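Local coordinates for uncharacterized protein (Bacteroides ovatus, PDB 3P02) that is of unknown function, pairing an N-terminal domain of the E-set clan with a BT_3044-like C-terminal beta domain, at residues 157-171 against 287-299. Residues are numbered along the deposited sequence; the frame is centred on the assembly and turned at random.
With EDO (1,2-ethanediol), chain C.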
ATOM      1  N   PHE A 157      -1.568  -2.771  12.520  1.00  7.80           N
ATOM      2  CA  PHE A 157      -2.375  -3.964  12.215  1.00  6.43           C
ATOM      3  C   PHE A 157      -2.549  -4.295  10.767  1.00 11.32           C
ATOM      4  O   PHE A 157      -3.402  -5.137  10.447  1.00 11.64           O
ATOM      5  CB  PHE A 157      -3.789  -3.684  12.778  1.00  8.80           C
ATOM      6  CG  PHE A 157      -3.785  -3.117  14.189  1.00  9.24           C
ATOM      7  CD1 PHE A 157      -3.444  -3.918  15.273  1.00 11.58           C
ATOM      8  CD2 PHE A 157      -4.076  -1.767  14.418  1.00 11.33           C
ATOM      9  CE1 PHE A 157      -3.392  -3.386  16.562  1.00 12.82           C
ATOM     10  CE2 PHE A 157      -4.055  -1.242  15.714  1.00 13.49           C
ATOM     11  CZ  PHE A 157      -3.730  -2.062  16.778  1.00 13.12           C
ATOM     12  N   SER A 158      -1.797  -3.634   9.878  1.00  9.12           N
ATOM     13  CA  SER A 158      -2.029  -3.797   8.446  1.00  9.03           C
ATOM     14  C   SER A 158      -1.042  -4.723   7.754  1.00 10.12           C
ATOM     15  O   SER A 158      -0.029  -5.135   8.308  1.00  9.27           O
ATOM     16  CB  SER A 158      -1.986  -2.425   7.774  1.00 10.43           C
ATOM     17  OG  SER A 158      -0.671  -1.884   7.824  1.00  9.33           O
ATOM     18  N   GLY A 159      -1.334  -5.007   6.490  1.00  8.74           N
ATOM     19  CA  GLY A 159      -0.403  -5.740   5.657  1.00  9.09           C
ATOM     20  C   GLY A 159      -0.801  -7.145   5.313  1.00 10.91           C
ATOM     21  O   GLY A 159      -1.987  -7.483   5.275  1.00  9.38           O
ATOM     22  N   ARG A 160       0.205  -7.950   5.039  1.00  8.75           N
ATOM     23  CA  ARG A 160       0.024  -9.297   4.505  1.00  8.77           C
ATOM     24  C   ARG A 160      -0.155 -10.303   5.632  1.00 10.44           C
ATOM     25  O   ARG A 160       0.826 -10.754   6.209  1.00 10.85           O
ATOM     26  CB  ARG A 160       1.193  -9.674   3.579  1.00  9.83           C
ATOM     27  CG  ARG A 160       1.298  -8.694   2.398  1.00 13.88           C
ATOM     28  CD  ARG A 160       2.398  -9.080   1.413  1.00 18.51           C
ATOM     29  NE  ARG A 160       3.712  -9.032   2.028  1.00 17.50           N
ATOM     30  CZ  ARG A 160       4.456 -10.082   2.370  1.00 20.66           C
ATOM     31  NH1 ARG A 160       3.996 -11.319   2.203  1.00 18.22           N
ATOM     32  NH2 ARG A 160       5.660  -9.903   2.896  1.00 15.62           N
ATOM     33  N   PHE A 161      -1.410 -10.693   5.907  1.00  8.72           N
ATOM     34  CA  PHE A 161      -1.660 -11.681   6.949  1.00  8.26           C
ATOM     35  C   PHE A 161      -1.809 -13.071   6.366  1.00 11.36           C
ATOM     36  O   PHE A 161      -2.209 -13.214   5.209  1.00 12.30           O
ATOM     37  CB  PHE A 161      -2.997 -11.353   7.688  1.00  8.98           C
ATOM     38  CG  PHE A 161      -2.860 -10.306   8.762  1.00  9.13           C
ATOM     39  CD1 PHE A 161      -2.380  -9.032   8.462  1.00  9.10           C
ATOM     40  CD2 PHE A 161      -3.214 -10.588  10.069  1.00  8.73           C
ATOM     41  CE1 PHE A 161      -2.218  -8.072   9.471  1.00 10.03           C
ATOM     42  CE2 PHE A 161      -3.100  -9.616  11.066  1.00  9.26           C
ATOM     43  CZ  PHE A 161      -2.599  -8.359  10.758  1.00  8.49           C
ATOM     44  N   SER A 162      -1.510 -14.101   7.184  1.00  7.89           N
ATOM     45  CA  SER A 162      -1.789 -15.488   6.786  0.50  6.85           C
ATOM     46  C   SER A 162      -3.307 -15.661   6.786  1.00 10.67           C
ATOM     47  O   SER A 162      -3.971 -15.347   7.787  1.00  9.35           O
ATOM     48  CB  SER A 162      -1.147 -16.485   7.753  0.50  8.36           C
ATOM     49  OG  SER A 162       0.261 -16.358   7.761  0.50  7.13           O
ATOM     50  N   GLY A 163      -3.855 -16.163   5.684  1.00  8.68           N
ATOM     51  CA  GLY A 163      -5.303 -16.330   5.588  1.00  7.76           C
ATOM     52  C   GLY A 163      -5.803 -17.760   5.554  1.00  9.91           C
ATOM     53  O   GLY A 163      -7.010 -17.983   5.413  1.00  9.68           O
ATOM     54  N   SER A 164      -4.879 -18.749   5.631  1.00  8.28           N
ATOM     55  CA  SER A 164      -5.277 -20.166   5.477  1.00  9.68           C
ATOM     56  C   SER A 164      -6.241 -20.685   6.557  1.00 10.48           C
ATOM     57  O   SER A 164      -6.870 -21.720   6.346  1.00 10.21           O
ATOM     58  CB  SER A 164      -4.056 -21.074   5.414  1.00 12.83           C
ATOM     59  OG  SER A 164      -3.275 -20.755   4.271  1.00 16.22           O
ATOM     60  N   SER A 165      -6.327 -20.009   7.716  1.00  8.59           N
ATOM     61  CA  SER A 165      -7.253 -20.439   8.763  1.00  8.14           C
ATOM     62  C   SER A 165      -8.589 -19.675   8.694  1.00  8.50           C
ATOM     63  O   SER A 165      -9.398 -19.822   9.601  1.00  9.59           O
ATOM     64  CB  SER A 165      -6.618 -20.265  10.145  1.00 10.70           C
ATOM     65  OG  SER A 165      -5.690 -21.312  10.371  1.00 10.41           O
ATOM     66  N   LEU A 166      -8.801 -18.830   7.662  1.00  7.81           N
ATOM     67  CA  LEU A 166     -10.089 -18.148   7.474  1.00  8.17           C
ATOM     68  C   LEU A 166     -10.807 -18.892   6.346  1.00 10.54           C
ATOM     69  O   LEU A 166     -10.551 -18.665   5.155  1.00 10.55           O
ATOM     70  CB  LEU A 166      -9.958 -16.634   7.204  1.00  7.95           C
ATOM     71  CG  LEU A 166     -11.297 -15.899   7.171  1.00 11.07           C
ATOM     72  CD1 LEU A 166     -12.087 -16.044   8.515  1.00 11.38           C
ATOM     73  CD2 LEU A 166     -11.086 -14.412   6.869  1.00 13.22           C
ATOM     74  N   LEU A 167     -11.648 -19.871   6.744  1.00  8.56           N
ATOM     75  CA  LEU A 167     -12.225 -20.810   5.787  1.00  8.10           C
ATOM     76  C   LEU A 167     -13.542 -20.341   5.205  1.00 11.38           C
ATOM     77  O   LEU A 167     -14.477 -19.986   5.934  1.00  9.73           O
ATOM     78  CB  LEU A 167     -12.399 -22.181   6.470  1.00  8.58           C
ATOM     79  CG  LEU A 167     -11.109 -22.735   7.164  1.00 13.66           C
ATOM     80  CD1 LEU A 167     -11.428 -24.042   7.905  1.00 15.05           C
ATOM     81  CD2 LEU A 167     -10.000 -23.013   6.140  1.00 17.21           C
ATOM     82  N   GLY A 168     -13.594 -20.375   3.879  1.00 10.26           N
ATOM     83  CA  GLY A 168     -14.785 -20.031   3.129  1.00  8.88           C
ATOM     84  C   GLY A 168     -15.592 -21.286   2.869  1.00 10.32           C
ATOM     85  O   GLY A 168     -15.076 -22.249   2.309  1.00  9.70           O
ATOM     86  N   THR A 169     -16.865 -21.280   3.236  1.00  7.76           N
ATOM     87  CA  THR A 169     -17.775 -22.416   2.999  1.00  8.24           C
ATOM     88  C   THR A 169     -19.120 -21.894   2.527  1.00 10.38           C
ATOM     89  O   THR A 169     -19.342 -20.694   2.521  1.00 10.15           O
ATOM     90  CB  THR A 169     -17.997 -23.199   4.337  1.00 12.85           C
ATOM     91  OG1 THR A 169     -18.716 -22.360   5.252  1.00  9.15           O
ATOM     92  CG2 THR A 169     -16.721 -23.748   4.956  1.00 11.23           C
HETATM   93  N   MSE A 170     -20.034 -22.776   2.176  1.00  9.13           N
HETATM   94  CA  MSE A 170     -21.397 -22.315   1.933  1.00  8.31           C
HETATM   95  C   MSE A 170     -22.017 -21.953   3.277  1.00 10.92           C
HETATM   96  O   MSE A 170     -21.707 -22.617   4.274  1.00 10.09           O
HETATM   97  CB  MSE A 170     -22.232 -23.425   1.297  1.00  8.67           C
HETATM   98  CG  MSE A 170     -21.733 -23.776  -0.105  1.00 11.41           C
HETATM   99 SE   MSE A 170     -22.219 -22.359  -1.355  0.75 11.16          SE
HETATM  100  CE  MSE A 170     -21.227 -23.098  -2.864  1.00 10.78           C
ATOM    101  N   ALA A 171     -22.956 -21.003   3.294  1.00 10.97           N
ATOM    102  CA  ALA A 171     -23.713 -20.752   4.531  1.00  9.99           C
ATOM    103  C   ALA A 171     -24.468 -22.041   4.912  1.00 13.51           C
ATOM    104  O   ALA A 171     -25.025 -22.693   4.030  1.00 14.46           O
ATOM    105  CB  ALA A 171     -24.697 -19.610   4.318  1.00 11.26           C
ATOM    106  N   ILE A 287     -24.435 -16.563  -4.523  1.00 11.15           N
ATOM    107  CA  ILE A 287     -23.942 -17.664  -3.705  0.50 10.62           C
ATOM    108  C   ILE A 287     -23.891 -17.215  -2.243  1.00 13.20           C
ATOM    109  O   ILE A 287     -23.251 -16.200  -1.931  1.00 11.34           O
ATOM    110  CB  ILE A 287     -22.566 -18.184  -4.188  0.50 13.34           C
ATOM    111  CG1 ILE A 287     -22.544 -18.454  -5.718  0.50 14.33           C
ATOM    112  CG2 ILE A 287     -22.136 -19.418  -3.383  0.50 12.49           C
ATOM    113  CD1 ILE A 287     -23.416 -19.553  -6.203  0.50 19.76           C
ATOM    114  N   GLU A 288     -24.539 -17.977  -1.351  1.00  9.82           N
ATOM    115  CA  GLU A 288     -24.536 -17.649   0.067  1.00 10.07           C
ATOM    116  C   GLU A 288     -23.375 -18.352   0.739  1.00 11.61           C
ATOM    117  O   GLU A 288     -23.398 -19.574   0.939  1.00 11.09           O
ATOM    118  CB  GLU A 288     -25.868 -18.052   0.711  1.00 11.38           C
ATOM    119  CG  GLU A 288     -27.041 -17.320   0.087  1.00 14.12           C
ATOM    120  CD  GLU A 288     -28.399 -17.594   0.709  1.00 18.72           C
ATOM    121  OE1 GLU A 288     -28.478 -18.377   1.683  1.00 15.26           O
ATOM    122  OE2 GLU A 288     -29.394 -17.038   0.188  1.00 20.99           O
ATOM    123  N   TYR A 289     -22.374 -17.567   1.094  1.00  9.19           N
ATOM    124  CA  TYR A 289     -21.177 -18.078   1.714  1.00  8.98           C
ATOM    125  C   TYR A 289     -21.057 -17.716   3.192  1.00 10.22           C
ATOM    126  O   TYR A 289     -21.832 -16.932   3.727  1.00 11.00           O
ATOM    127  CB  TYR A 289     -19.959 -17.468   0.998  1.00  8.87           C
ATOM    128  CG  TYR A 289     -19.664 -18.014  -0.383  1.00  9.01           C
ATOM    129  CD1 TYR A 289     -19.381 -19.367  -0.569  1.00  9.41           C
ATOM    130  CD2 TYR A 289     -19.464 -17.155  -1.459  1.00 10.55           C
ATOM    131  CE1 TYR A 289     -18.977 -19.864  -1.811  1.00 10.25           C
ATOM    132  CE2 TYR A 289     -19.082 -17.642  -2.717  1.00 12.13           C
ATOM    133  CZ  TYR A 289     -18.793 -18.991  -2.875  1.00 14.50           C
ATOM    134  OH  TYR A 289     -18.481 -19.495  -4.123  1.00 14.23           O
ATOM    135  N   ASN A 290     -20.000 -18.233   3.799  1.00  8.96           N
ATOM    136  CA  ASN A 290     -19.610 -17.949   5.174  1.00  8.65           C
ATOM    137  C   ASN A 290     -18.098 -17.984   5.267  1.00  9.69           C
ATOM    138  O   ASN A 290     -17.467 -18.815   4.607  1.00 10.06           O
ATOM    139  CB  ASN A 290     -20.218 -18.994   6.135  1.00  9.65           C
ATOM    140  CG  ASN A 290     -19.709 -18.832   7.568  1.00  9.38           C
ATOM    141  OD1 ASN A 290     -18.653 -19.368   7.953  1.00 11.46           O
ATOM    142  ND2 ASN A 290     -20.476 -18.154   8.407  1.00  8.23           N
HETATM  143  N   MSE A 291     -17.519 -17.099   6.063  1.00  7.38           N
HETATM  144  CA  MSE A 291     -16.077 -17.161   6.356  1.00  6.67           C
HETATM  145  C   MSE A 291     -15.939 -17.315   7.850  1.00 10.75           C
HETATM  146  O   MSE A 291     -16.540 -16.536   8.586  1.00  9.23           O
HETATM  147  CB  MSE A 291     -15.326 -15.912   5.851  1.00  6.75           C
HETATM  148  CG  MSE A 291     -15.463 -15.801   4.327  1.00  8.54           C
HETATM  149 SE   MSE A 291     -14.235 -14.547   3.578  0.75  9.61          SE
HETATM  150  CE  MSE A 291     -12.663 -15.582   3.618  1.00 12.38           C
ATOM    151  N   LYS A 292     -15.193 -18.327   8.289  1.00  8.95           N
ATOM    152  CA  LYS A 292     -15.026 -18.588   9.727  1.00  8.06           C
ATOM    153  C   LYS A 292     -13.609 -18.947  10.062  1.00 10.27           C
ATOM    154  O   LYS A 292     -12.985 -19.774   9.396  1.00  9.42           O
ATOM    155  CB  LYS A 292     -15.963 -19.748  10.157  1.00  9.02           C
ATOM    156  CG  LYS A 292     -15.905 -20.106  11.648  1.00 10.40           C
ATOM    157  CD  LYS A 292     -16.984 -21.134  12.018  1.00 13.54           C
ATOM    158  CE  LYS A 292     -16.977 -21.457  13.510  1.00 20.96           C
ATOM    159  NZ  LYS A 292     -17.341 -20.269  14.371  1.00 26.15           N
ATOM    160  N   GLY A 293     -13.134 -18.417  11.159  1.00  7.72           N
ATOM    161  CA  GLY A 293     -11.780 -18.762  11.582  1.00  8.18           C
ATOM    162  C   GLY A 293     -11.031 -17.560  12.096  1.00 11.43           C
ATOM    163  O   GLY A 293     -11.581 -16.745  12.840  1.00  9.41           O
ATOM    164  N   GLY A 294      -9.777 -17.469  11.694  1.00  9.53           N
ATOM    165  CA  GLY A 294      -8.928 -16.389  12.137  1.00 10.81           C
ATOM    166  C   GLY A 294      -7.859 -16.021  11.146  1.00 12.30           C
ATOM    167  O   GLY A 294      -7.782 -16.577  10.041  1.00 10.18           O
ATOM    168  N   LEU A 295      -7.101 -14.991  11.521  1.00  9.11           N
ATOM    169  CA  LEU A 295      -6.008 -14.426  10.724  1.00  8.73           C
ATOM    170  C   LEU A 295      -4.805 -14.197  11.592  1.00 11.22           C
ATOM    171  O   LEU A 295      -4.954 -13.989  12.790  1.00 11.23           O
ATOM    172  CB  LEU A 295      -6.442 -13.075  10.145  1.00  8.70           C
ATOM    173  CG  LEU A 295      -7.668 -13.110   9.202  1.00 11.30           C
ATOM    174  CD1 LEU A 295      -8.152 -11.691   8.877  1.00 12.28           C
ATOM    175  CD2 LEU A 295      -7.338 -13.840   7.887  1.00 11.07           C
ATOM    176  N   SER A 296      -3.621 -14.198  11.007  1.00  8.41           N
ATOM    177  CA  SER A 296      -2.450 -13.917  11.815  1.00  8.77           C
ATOM    178  C   SER A 296      -1.364 -13.271  10.988  1.00 12.05           C
ATOM    179  O   SER A 296      -1.299 -13.445   9.761  1.00 10.58           O
ATOM    180  CB  SER A 296      -1.905 -15.180  12.479  1.00 11.81           C
ATOM    181  OG  SER A 296      -1.482 -16.142  11.533  1.00 15.13           O
ATOM    182  N   VAL A 297      -0.523 -12.488  11.670  1.00  9.18           N
ATOM    183  CA  VAL A 297       0.661 -11.922  11.045  1.00  8.59           C
ATOM    184  C   VAL A 297       1.847 -12.203  11.966  1.00 10.96           C
ATOM    185  O   VAL A 297       1.724 -12.150  13.203  1.00 11.55           O
ATOM    186  CB  VAL A 297       0.530 -10.416  10.663  1.00 10.09           C
ATOM    187  CG1 VAL A 297       0.524  -9.505  11.886  1.00  9.87           C
ATOM    188  CG2 VAL A 297       1.635  -9.990   9.678  1.00  9.85           C
ATOM    189  N   SER A 298       2.988 -12.486  11.356  1.00  8.30           N
ATOM    190  CA  SER A 298       4.231 -12.690  12.085  1.00  9.27           C
ATOM    191  C   SER A 298       5.268 -11.774  11.413  1.00 12.61           C
ATOM    192  O   SER A 298       5.716 -12.061  10.307  1.00 10.86           O
ATOM    193  CB  SER A 298       4.635 -14.163  12.032  1.00 13.06           C
ATOM    194  OG  SER A 298       5.899 -14.366  12.633  1.00 17.14           O
ATOM    195  N   ARG A 299       5.558 -10.630  12.037  1.00 10.25           N
ATOM    196  CA  ARG A 299       6.487  -9.655  11.480  1.00 10.59           C
ATOM    197  C   ARG A 299       7.889  -9.862  12.008  1.00 13.09           C
ATOM    198  O   ARG A 299       8.043 -10.134  13.190  1.00 11.40           O
ATOM    199  CB  ARG A 299       6.069  -8.216  11.841  1.00 11.05           C
ATOM    200  CG  ARG A 299       4.584  -7.853  11.710  1.00 10.57           C
ATOM    201  CD  ARG A 299       4.423  -6.346  11.804  1.00  9.44           C
ATOM    202  NE  ARG A 299       3.020  -5.906  11.841  1.00 10.46           N
ATOM    203  CZ  ARG A 299       2.208  -5.830  10.780  1.00 12.80           C
ATOM    204  NH1 ARG A 299       2.617  -6.254   9.590  1.00  9.81           N
ATOM    205  NH2 ARG A 299       0.951  -5.410  10.925  1.00 10.11           N
TER
HETATM  206  C1  EDO C   2       1.685 -14.003   5.765  1.00 32.62           C
HETATM  207  O1  EDO C   2       2.112 -12.876   6.524  1.00 27.17           O
HETATM  208  C2  EDO C   2       2.766 -14.363   4.767  1.00 33.61           C
HETATM  209  O2  EDO C   2       4.018 -14.562   5.440  1.00 35.00           O
HETATM  210  O   HOH W   1      -5.541 -17.399   8.749  1.00  9.88           O
HETATM  211  O   HOH W   2     -16.847 -21.074   6.871  1.00  9.85           O
HETATM  212  O   HOH W   3     -25.321 -21.563   1.372  1.00 17.42           O
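Strand 166-170 runs antiparallel to strand 287-292, L167 facing K292 and T169 facing N290 as hydrogen-bonded pairs, with T169 N to N290 O at 2.9 Å. Before the type I turn G163-L166 the register differs by one residue, and strand 159-162 crosses 294-299 at 120°, joined to it by one antiparallel bridge, S162 with S296. Between the two pairings a water bonds S162 O, S165 N and G294 O. At G293, where the strand turns its corner, a side chain would clash with S165 O. V297 sets CB 3.5 Å from the centroid of the F161 ring, a CH-pi contact 4° off the normal, while V297 CG1 lies over the same face, 3.5 Å from F161 CZ. The ring gets there with CG anti to the carbonyl carbon (chi1 -82°), and L185 also touches it; an alanine here would probably leave V297 without its aromatic platform and open a gap beneath it. R299 reaches S158 O end-on with NH1 and NH2, NH2 at 2.8 Å on a lone pair; S314 O and E156 O take further protons from the guanidinium. L166 crosses selenomethionine M291 at about a right angle, L166 CD2 3.8 Å from M291 CE, and L166 CB meets L295 CD2. The selenium of selenomethionine M170 lies obliquely to the Y289 ring, a Met-aromatic contact, and 3.6 Å from I287 CG2. The S162-S296 bridge brings edge strand 159-162 back to 287-302, consistent with barrel-like closure of the antiparallel sheet, while 166-170 leads on to 176-178.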